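Rhodopsin (Rubrobacter xylanophilus, PDB 6KFQ) binds retinal within seven transmembrane helices and probably works as a light-driven proton pump of the microbial rhodopsin family. Local coordinates at residues F35-T38 / A39-G43. Numbering follows the deposited sequence.
Sequences FVIT and ATITG
V36 and T40 meet in a local i to i+4 contact within one continuous helix, 32-53, the second transmembrane helix of the rhodopsin bundle. V36 O is gripped by two donors of the same residue: T40 N at 3.0 Å and the hydroxyl T40 OG1, also at 3.0 Å from V36 O. The two approach from opposite faces of the carbonyl plane, the hydroxyl tilted 34° from it. T40 can do this because its OG1 lies beside its own backbone N, anti to the carbonyl carbon (chi1 -69°), and is thereby folded back toward the preceding turn. A valine here has no hydroxyl to offer and would probably leave V36 O without its second donor, with a methyl facing that side of the oxygen. One residue further on, I41 N binds I37 O at 3.0 Å, and CG1 of I41, set beside its own backbone N, lies against the same oxygen, 3.3 Å from I37 O. CD1 of I41 and CG2 of I37 pack alongside at 4.2 Å. A39 N closes on F35 O at 3.0 Å, whereas the bond from T42 N to T38 O is weak at 3.3 Å. T42 OG1 bonds T17 on helix 2-23. I41 rests on L81, L82 and K209, its side chain about 6 Å from the bound retinal, while G43 touches a bound lipid. The backbone bonds are those of an alpha-helix, and a threonine hydroxyl turned back to the carbonyl four residues earlier commonly satisfies a polar side chain in membrane helices. T38 OG1 likewise bonds back to F34 O and also reaches D85, tying helix 32-53 to helix 70-90; D85 probably corresponds to bacteriorhodopsin's cytoplasmic proton-donor carboxylate, likewise bonded to a second-helix threonine.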
loop_
_atom_site.group_PDB
_atom_site.type_symbol
_atom_site.label_atom_id
_atom_site.label_comp_id
_atom_site.label_asym_id
_atom_site.label_seq_id
_atom_site.Cartn_x
_atom_site.Cartn_y
_atom_site.Cartn_z
ATOM N N PHE A 35 2.781 -15.192 -3.364
ATOM C CA PHE A 35 3.412 -15.237 -2.050
ATOM C C PHE A 35 4.693 -14.414 -2.029
ATOM O O PHE A 35 5.001 -13.753 -1.029
ATOM C CB PHE A 35 3.685 -16.698 -1.659
ATOM C CG PHE A 35 2.433 -17.510 -1.476
ATOM C CD1 PHE A 35 1.949 -17.779 -0.210
ATOM C CD2 PHE A 35 1.711 -17.958 -2.575
ATOM C CE1 PHE A 35 0.785 -18.499 -0.037
ATOM C CE2 PHE A 35 0.543 -18.674 -2.412
ATOM C CZ PHE A 35 0.080 -18.951 -1.144
ATOM N N VAL A 36 5.438 -14.421 -3.135
ATOM C CA VAL A 36 6.677 -13.653 -3.210
ATOM C C VAL A 36 6.380 -12.156 -3.209
ATOM O O VAL A 36 7.001 -11.386 -2.468
ATOM C CB VAL A 36 7.486 -14.069 -4.451
ATOM C CG1 VAL A 36 8.722 -13.205 -4.597
ATOM C CG2 VAL A 36 7.863 -15.537 -4.362
ATOM N N ILE A 37 5.425 -11.723 -4.040
ATOM C CA ILE A 37 5.069 -10.305 -4.101
ATOM C C ILE A 37 4.569 -9.820 -2.752
ATOM O O ILE A 37 4.920 -8.722 -2.299
ATOM C CB ILE A 37 4.009 -10.065 -5.192
ATOM C CG1 ILE A 37 4.560 -10.399 -6.581
ATOM C CG2 ILE A 37 3.501 -8.632 -5.128
ATOM C CD1 ILE A 37 3.515 -10.259 -7.703
ATOM N N THR A 38 3.729 -10.620 -2.095
ATOM C CA THR A 38 3.090 -10.173 -0.861
ATOM C C THR A 38 4.067 -10.170 0.312
ATOM O O THR A 38 3.969 -9.312 1.199
ATOM C CB THR A 38 1.873 -11.056 -0.577
ATOM O OG1 THR A 38 0.987 -10.998 -1.703
ATOM C CG2 THR A 38 1.139 -10.573 0.650
ATOM N N ALA A 39 5.020 -11.104 0.325
ATOM C CA ALA A 39 6.068 -11.073 1.342
ATOM C C ALA A 39 7.045 -9.923 1.111
ATOM O O ALA A 39 7.621 -9.399 2.071
ATOM C CB ALA A 39 6.809 -12.411 1.369
ATOM N N THR A 40 7.235 -9.513 -0.149
ATOM C CA THR A 40 8.073 -8.352 -0.438
ATOM C C THR A 40 7.403 -7.064 0.020
ATOM O O THR A 40 8.078 -6.134 0.482
ATOM C CB THR A 40 8.391 -8.287 -1.934
ATOM O OG1 THR A 40 9.255 -9.369 -2.287
ATOM C CG2 THR A 40 9.074 -6.977 -2.288
ATOM N N ILE A 41 6.076 -6.990 -0.105
ATOM C CA ILE A 41 5.340 -5.824 0.379
ATOM C C ILE A 41 5.599 -5.618 1.868
ATOM O O ILE A 41 5.984 -4.528 2.304
ATOM C CB ILE A 41 3.839 -5.979 0.079
ATOM C CG1 ILE A 41 3.587 -5.827 -1.427
ATOM C CG2 ILE A 41 3.007 -4.974 0.890
ATOM C CD1 ILE A 41 2.204 -6.268 -1.879
ATOM N N THR A 42 5.416 -6.672 2.667
ATOM C CA THR A 42 5.612 -6.522 4.105
ATOM C C THR A 42 7.088 -6.385 4.455
ATOM O O THR A 42 7.432 -5.664 5.399
ATOM C CB THR A 42 4.983 -7.695 4.856
ATOM O OG1 THR A 42 5.434 -8.936 4.292
ATOM C CG2 THR A 42 3.455 -7.613 4.797
ATOM N N GLY A 43 7.964 -7.048 3.699
ATOM C CA GLY A 43 9.389 -6.972 3.984
ATOM C C GLY A 43 9.945 -5.576 3.782
ATOM O O GLY A 43 10.708 -5.073 4.611
#